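Local coordinates for alpha-actinin-like protein 1 (Schizosaccharomyces pombe, PDB 5BVR) that binds actin filaments and takes part in forming and organising the actin ring in cytokinesis, here represented by its tandem calponin-homology actin-binding domain, at residues R65-V68 against H69-E72; G92-D95 against I96-N100; L172-Y175 against N176-D179. All coordinates share one frame; numbering follows the deposited sequence. Where two conformers were deposited one is given.

Contact 1: R65-V68 against H69-E72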
loop_
_atom_site.group_PDB
_atom_site.type_symbol
_atom_site.label_atom_id
_atom_site.label_comp_id
_atom_site.label_asym_id
_atom_site.label_seq_id
_atom_site.Cartn_x
_atom_site.Cartn_y
_atom_site.Cartn_z
ATOM N N ARG A 65 -29.029 -1.116 8.318
ATOM C CA ARG A 65 -29.388 -0.220 9.394
ATOM C C ARG A 65 -29.318 -0.915 10.752
ATOM O O ARG A 65 -28.981 -0.291 11.754
ATOM C CB ARG A 65 -30.796 0.317 9.134
ATOM C CG ARG A 65 -31.219 1.358 10.118
ATOM C CD ARG A 65 -32.348 2.208 9.581
ATOM N NE ARG A 65 -32.803 3.154 10.594
ATOM C CZ ARG A 65 -33.754 2.900 11.485
ATOM N NH1 ARG A 65 -34.376 1.722 11.497
ATOM N NH2 ARG A 65 -34.090 3.835 12.366
ATOM N N MET A 66 -29.619 -2.209 10.777
ATOM C CA MET A 66 -29.615 -2.997 12.002
ATOM C C MET A 66 -28.279 -3.694 12.196
ATOM O O MET A 66 -27.664 -4.141 11.214
ATOM C CB MET A 66 -30.690 -4.073 11.920
ATOM C CG MET A 66 -32.123 -3.560 11.922
ATOM S SD MET A 66 -33.288 -4.911 11.627
ATOM C CE MET A 66 -33.608 -4.722 9.892
ATOM N N ARG A 67 -27.841 -3.804 13.448
ATOM C CA ARG A 67 -26.567 -4.459 13.756
ATOM C C ARG A 67 -26.458 -5.866 13.154
ATOM O O ARG A 67 -25.381 -6.223 12.654
ATOM C CB ARG A 67 -26.317 -4.501 15.264
ATOM C CG ARG A 67 -24.961 -5.064 15.664
ATOM C CD ARG A 67 -24.765 -5.054 17.182
ATOM N NE ARG A 67 -23.473 -5.611 17.573
ATOM C CZ ARG A 67 -22.325 -4.929 17.608
ATOM N NH1 ARG A 67 -22.293 -3.634 17.301
ATOM N NH2 ARG A 67 -21.228 -5.549 17.992
ATOM N N VAL A 68 -27.542 -6.642 13.154
ATOM C CA VAL A 68 -27.483 -8.007 12.643
ATOM C C VAL A 68 -26.996 -8.028 11.184
ATOM O O VAL A 68 -26.264 -8.921 10.777
ATOM C CB VAL A 68 -28.855 -8.741 12.785
ATOM C CG1 VAL A 68 -29.955 -8.018 12.035
ATOM C CG2 VAL A 68 -28.757 -10.184 12.318
ATOM N N HIS A 69 -27.397 -7.030 10.415
ATOM C CA HIS A 69 -27.052 -6.986 8.991
ATOM C C HIS A 69 -25.640 -6.489 8.753
ATOM O O HIS A 69 -25.011 -6.875 7.775
ATOM C CB HIS A 69 -28.085 -6.162 8.250
ATOM C CG HIS A 69 -29.434 -6.808 8.269
ATOM N ND1 HIS A 69 -30.598 -6.129 8.555
ATOM C CD2 HIS A 69 -29.785 -8.102 8.092
ATOM C CE1 HIS A 69 -31.615 -6.973 8.525
ATOM N NE2 HIS A 69 -31.150 -8.178 8.247
ATOM N N ARG A 70 -25.123 -5.662 9.656
ATOM C CA ARG A 70 -23.729 -5.242 9.562
ATOM C C ARG A 70 -22.847 -6.434 9.869
ATOM O O ARG A 70 -21.860 -6.683 9.177
ATOM C CB ARG A 70 -23.450 -4.065 10.513
ATOM C CG ARG A 70 -24.264 -2.814 10.157
ATOM C CD ARG A 70 -23.814 -1.526 10.860
ATOM N NE ARG A 70 -24.076 -1.515 12.289
ATOM C CZ ARG A 70 -25.220 -1.120 12.844
ATOM N NH1 ARG A 70 -26.236 -0.717 12.088
ATOM N NH2 ARG A 70 -25.353 -1.138 14.168
ATOM N N LEU A 71 -23.178 -7.174 10.920
ATOM C CA LEU A 71 -22.448 -8.382 11.232
ATOM C C LEU A 71 -22.503 -9.373 10.067
ATOM O O LEU A 71 -21.487 -9.957 9.714
ATOM C CB LEU A 71 -22.969 -9.033 12.508
ATOM C CG LEU A 71 -22.683 -8.252 13.799
ATOM C CD1 LEU A 71 -23.554 -8.785 14.930
ATOM C CD2 LEU A 71 -21.215 -8.320 14.204
ATOM N N GLU A 72 -23.664 -9.524 9.436
ATOM C CA GLU A 72 -23.779 -10.426 8.294
ATOM C C GLU A 72 -22.829 -10.016 7.176
ATOM O O GLU A 72 -22.136 -10.864 6.593
ATOM C CB GLU A 72 -25.217 -10.462 7.749
ATOM C CG GLU A 72 -26.195 -11.282 8.549
ATOM C CD GLU A 72 -27.604 -11.168 7.998
ATOM O OE1 GLU A 72 -27.789 -10.513 6.951
ATOM O OE2 GLU A 72 -28.521 -11.718 8.625
HETATM O O HOH W 1 -30.915 -3.353 8.537
#
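Arg-70 folds back over the backbone that starts its own helix. The chain bends at chi3 (-69°), which brings one face of the guanidinium above Arg-67 CA, 3.6 Å from the plane. In that plane, NH1 donates to Arg-65 O at 2.8 Å, although the N-H...O angle of 130° makes the bond bent, and the donor sits above the carbonyl plane. The same NH1 also reaches Pro-64 O, giving one nitrogen two carbonyl partners. With an alanine here, the carbonyls of Arg-65 and Pro-64 would probably be left without this partner and the backbone at Arg-67 without its cover.

Backbone bonds define the helix start. Met-66, at the N-cap position, takes His-69 N on its O at 3.0 Å and Arg-70 N only weakly. Leu-71 N to Arg-67 O is nearly straight at 3.0 Å, and Glu-72 N follows with Val-68 O.

Among the apolar contacts is a CH-pi interaction: Val-68 CG1 stands 3.8 Å from the centroid of the His-69 ring, 2° off its normal. A water at the ring edge joins His-69 ND1 to Met-66 N.

Among its neighbours, this first turn of helix 67-83 faces helix 93-97. Leu-71 packs on Pro-93 and Val-97, Arg-67 pairs with Asp-98 just past that helix, and Glu-72 OE1 binds Asn-61 in the preceding loop.

Contact 2: G92-D95 against I96-N100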
loop_
_atom_site.group_PDB
_atom_site.type_symbol
_atom_site.label_atom_id
_atom_site.label_comp_id
_atom_site.label_asym_id
_atom_site.label_seq_id
_atom_site.Cartn_x
_atom_site.Cartn_y
_atom_site.Cartn_z
ATOM N N GLY A 92 -12.948 -11.118 14.517
ATOM C CA GLY A 92 -14.288 -11.586 14.227
ATOM C C GLY A 92 -15.102 -10.397 13.782
ATOM O O GLY A 92 -14.642 -9.272 13.859
ATOM N N PRO A 93 -16.320 -10.641 13.301
ATOM C CA PRO A 93 -17.128 -9.558 12.728
ATOM C C PRO A 93 -17.353 -8.366 13.659
ATOM O O PRO A 93 -17.340 -7.231 13.188
ATOM C CB PRO A 93 -18.444 -10.257 12.393
ATOM C CG PRO A 93 -18.013 -11.641 12.079
ATOM C CD PRO A 93 -16.942 -11.960 13.084
ATOM N N ALA A 94 -17.581 -8.621 14.943
ATOM C CA ALA A 94 -17.857 -7.535 15.869
ATOM C C ALA A 94 -16.643 -6.620 16.030
ATOM O O ALA A 94 -16.801 -5.421 16.301
ATOM C CB ALA A 94 -18.319 -8.075 17.233
ATOM N N ASP A 95 -15.438 -7.154 15.834
ATOM C CA ASP A 95 -14.244 -6.320 15.934
ATOM C C ASP A 95 -14.254 -5.228 14.872
ATOM O O ASP A 95 -13.738 -4.118 15.078
ATOM C CB ASP A 95 -12.988 -7.169 15.789
ATOM C CG ASP A 95 -12.830 -8.181 16.910
ATOM O OD1 ASP A 95 -13.009 -7.794 18.096
ATOM O OD2 ASP A 95 -12.531 -9.354 16.610
ATOM N N ILE A 96 -14.814 -5.549 13.708
ATOM C CA ILE A 96 -14.913 -4.588 12.624
ATOM C C ILE A 96 -16.124 -3.674 12.824
ATOM O O ILE A 96 -16.008 -2.456 12.719
ATOM C CB ILE A 96 -14.918 -5.291 11.242
ATOM C CG1 ILE A 96 -13.603 -6.071 11.062
ATOM C CG2 ILE A 96 -15.099 -4.288 10.137
ATOM C CD1 ILE A 96 -13.603 -7.030 9.910
ATOM N N VAL A 97 -17.281 -4.267 13.121
ATOM C CA VAL A 97 -18.496 -3.489 13.357
ATOM C C VAL A 97 -18.266 -2.442 14.452
ATOM O O VAL A 97 -18.722 -1.306 14.316
ATOM C CB VAL A 97 -19.704 -4.395 13.685
ATOM C CG1 VAL A 97 -20.945 -3.569 14.103
ATOM C CG2 VAL A 97 -20.009 -5.292 12.495
ATOM N N ASP A 98 -17.505 -2.806 15.490
ATOM C CA ASP A 98 -17.251 -1.915 16.626
ATOM C C ASP A 98 -15.958 -1.116 16.538
ATOM O O ASP A 98 -15.585 -0.434 17.500
ATOM C CB ASP A 98 -17.298 -2.725 17.913
ATOM C CG ASP A 98 -18.690 -3.253 18.212
ATOM O OD1 ASP A 98 -19.668 -2.604 17.795
ATOM O OD2 ASP A 98 -18.758 -4.296 18.870
ATOM N N GLY A 99 -15.281 -1.177 15.392
ATOM C CA GLY A 99 -14.194 -0.250 15.125
ATOM C C GLY A 99 -12.919 -0.465 15.907
ATOM O O GLY A 99 -12.298 0.506 16.345
ATOM N N ASN A 100 -12.520 -1.713 16.093
ATOM C CA ASN A 100 -11.225 -2.013 16.686
ATOM C C ASN A 100 -10.136 -1.660 15.665
ATOM O O ASN A 100 -9.844 -2.443 14.763
ATOM C CB ASN A 100 -11.145 -3.483 17.085
ATOM C CG ASN A 100 -9.886 -3.809 17.875
ATOM O OD1 ASN A 100 -8.782 -3.354 17.553
ATOM N ND2 ASN A 100 -10.058 -4.583 18.945
HETATM O O HOH W 2 -12.679 -5.535 19.450
#
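Asn-100 N returns to Asp-95 O at 2.9 Å and Gly-99 N to Ile-96 O at 3.1 Å, the two bonds of a Schellman motif, with Gly-99 at the C-prime position (phi 72°). Within the short helix ahead of this turn, Val-97 N meets Pro-93 O at 3.0 Å, in the carbonyl plane and almost straight, and Asp-98 N binds Ala-94 O.

Asp-95 uses its two carboxylate oxygens in different directions. With CG anti to the carbonyl carbon and beside the backbone N (chi1 -64°), the carboxylate is held back along the chain, where OD2 accepts Gly-92 N at 2.8 Å on its anti side. OD1 is bridged instead to Asn-100 ND2 by a water that donates to the aspartate at 2.7 Å and accepts from the amide. That amide has a second role, because Asn-100 is an N-cap and its OD1 takes Leu-103 N of the next helix. One water thus ties a side chain of the helix that ends to the cap of the one that begins.

Asp-98 lies over Ala-94, its CB 3.2 Å from Ala-94 O, while its OD1 forms a salt bridge with Arg-67 of helix 67-83. On the buried side, Val-97 CG2 comes within 3.4 Å of Pro-93 O.

The turn lies in the actin-binding region of the first calponin-homology domain. Ile-96 packs on Val-74 and Leu-78 of helix 67-83 and on Leu-107 of helix 101-117, and Asp-95 on Leu-103.

Contact 3: L172-Y175 against N176-D179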
loop_
_atom_site.group_PDB
_atom_site.type_symbol
_atom_site.label_atom_id
_atom_site.label_comp_id
_atom_site.label_asym_id
_atom_site.label_seq_id
_atom_site.Cartn_x
_atom_site.Cartn_y
_atom_site.Cartn_z
ATOM N N LEU A 172 13.242 11.810 -16.806
ATOM C CA LEU A 172 12.298 12.439 -15.865
ATOM C C LEU A 172 12.947 13.039 -14.621
ATOM O O LEU A 172 12.404 13.951 -13.993
ATOM C CB LEU A 172 11.251 11.435 -15.393
ATOM C CG LEU A 172 10.152 11.103 -16.391
ATOM C CD1 LEU A 172 9.207 10.103 -15.752
ATOM C CD2 LEU A 172 9.396 12.360 -16.848
ATOM N N LEU A 173 14.105 12.519 -14.255
ATOM C CA LEU A 173 14.713 12.881 -12.985
ATOM C C LEU A 173 16.203 12.752 -13.198
ATOM O O LEU A 173 16.697 11.640 -13.361
ATOM C CB LEU A 173 14.207 11.942 -11.874
ATOM C CG LEU A 173 14.407 12.383 -10.415
ATOM C CD1 LEU A 173 13.500 11.599 -9.470
ATOM C CD2 LEU A 173 15.821 12.209 -9.979
ATOM N N ASP A 174 16.897 13.887 -13.228
ATOM C CA ASP A 174 18.349 13.931 -13.380
ATOM C C ASP A 174 19.053 13.682 -12.046
ATOM O O ASP A 174 19.398 14.623 -11.320
ATOM C CB ASP A 174 18.774 15.283 -13.955
ATOM C CG ASP A 174 20.253 15.347 -14.286
ATOM O OD1 ASP A 174 20.996 14.404 -13.938
ATOM O OD2 ASP A 174 20.674 16.358 -14.893
ATOM N N TYR A 175 19.302 12.412 -11.759
ATOM C CA TYR A 175 19.820 11.980 -10.464
ATOM C C TYR A 175 21.173 12.618 -10.110
ATOM O O TYR A 175 21.412 13.015 -8.969
ATOM C CB TYR A 175 19.955 10.458 -10.476
ATOM C CG TYR A 175 20.384 9.881 -9.163
ATOM C CD1 TYR A 175 19.444 9.545 -8.195
ATOM C CD2 TYR A 175 21.726 9.698 -8.864
ATOM C CE1 TYR A 175 19.827 9.029 -6.984
ATOM C CE2 TYR A 175 22.124 9.184 -7.665
ATOM C CZ TYR A 175 21.176 8.851 -6.720
ATOM O OH TYR A 175 21.585 8.347 -5.517
ATOM N N ASN A 176 22.060 12.709 -11.093
ATOM C CA ASN A 176 23.403 13.207 -10.835
ATOM C C ASN A 176 23.448 14.694 -10.500
ATOM O O ASN A 176 24.436 15.176 -9.947
ATOM C CB ASN A 176 24.303 12.887 -12.022
ATOM C CG ASN A 176 24.438 11.401 -12.240
ATOM O OD1 ASN A 176 24.569 10.637 -11.282
ATOM N ND2 ASN A 176 24.375 10.973 -13.498
ATOM N N LYS A 177 22.369 15.406 -10.809
ATOM C CA LYS A 177 22.274 16.830 -10.505
ATOM C C LYS A 177 21.666 17.103 -9.117
ATOM O O LYS A 177 21.665 18.239 -8.658
ATOM C CB LYS A 177 21.459 17.536 -11.592
ATOM C CG LYS A 177 22.281 18.405 -12.533
ATOM C CD LYS A 177 22.610 19.758 -11.902
ATOM C CE LYS A 177 23.327 20.683 -12.885
ATOM N NZ LYS A 177 23.293 22.108 -12.444
ATOM N N LEU A 178 21.143 16.074 -8.448
ATOM C CA LEU A 178 20.591 16.258 -7.111
ATOM C C LEU A 178 21.646 16.669 -6.105
ATOM O O LEU A 178 22.790 16.229 -6.182
ATOM C CB LEU A 178 19.943 14.963 -6.605
ATOM C CG LEU A 178 18.809 14.382 -7.439
ATOM C CD1 LEU A 178 18.409 13.052 -6.864
ATOM C CD2 LEU A 178 17.631 15.327 -7.459
ATOM N N ASP A 179 21.233 17.499 -5.148
ATOM C CA ASP A 179 22.014 17.745 -3.956
ATOM C C ASP A 179 21.652 16.608 -3.011
ATOM O O ASP A 179 20.563 16.608 -2.433
ATOM C CB ASP A 179 21.646 19.098 -3.363
ATOM C CG ASP A 179 22.202 19.304 -1.962
ATOM O OD1 ASP A 179 23.010 18.474 -1.475
ATOM O OD2 ASP A 179 21.817 20.322 -1.348
HETATM O O HOH W 3 21.686 11.806 -13.886
HETATM O O HOH W 4 23.320 13.550 -6.928
#
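Leu-178 CD1 meets two side chains of the preceding segment, 3.9 Å from Tyr-175 CD1 and 4.1 Å from Leu-173 CD2, crossing each at about a right angle. This is the tight part of the contact. The tyrosine has CG anti to its nitrogen (chi1 -176°), which carries the ring inward to meet Tyr-142 edge-to-face and to touch Leu-159 and Ala-163. Leu-178 CG also lies 3.3 Å from Tyr-175 O, and Leu-178 N donates to the same Tyr-175 O at 3.1 Å.

The other side is polar and looser. Asp-174 OD2 touches the aliphatic Lys-177 CG at 3.5 Å, but the lysine runs on, and its NZ ends 6.8 Å from OD2, too far for a salt bridge. A water there donates to Asp-174 OD1 at 2.7 Å and accepts Asn-176 N. Another water, at the Leu-178 end of the turn, donates to Tyr-175 O and Leu-178 O.

The backbone is an inverse gamma turn centred on Asp-174 running into a single 3-10 turn, in which Lys-177 N binds Asp-174 O. It forms part of the loop linking helices 159-168 and 183-198 in the second calponin-homology domain, with its apolar residues turned onto both helices.

Overall arrangement
Contacts 1 and 2 belong to the first calponin-homology domain and touch, their centres about 12 Å apart. The bridging evidence is Arg-67 NH1 to Asp-98 OD1, a salt bridge of 2.9 Å, beside apolar packing of Leu-71 CD2 on Val-97 CG2 at 3.7 Å. The start of helix 67-83 is therefore joined to the C-terminal end of helix 93-97 and the residue just past it; contact 2 lies within the actin-binding region and contact 1 packs against it. Contact 3 lies in the second domain, across the chain's centre, about 54 Å from contact 1 and 47 Å from contact 2 between centres. The Leu-173 side chain is about 12 Å from a bound zinc ion, too far to ligate it.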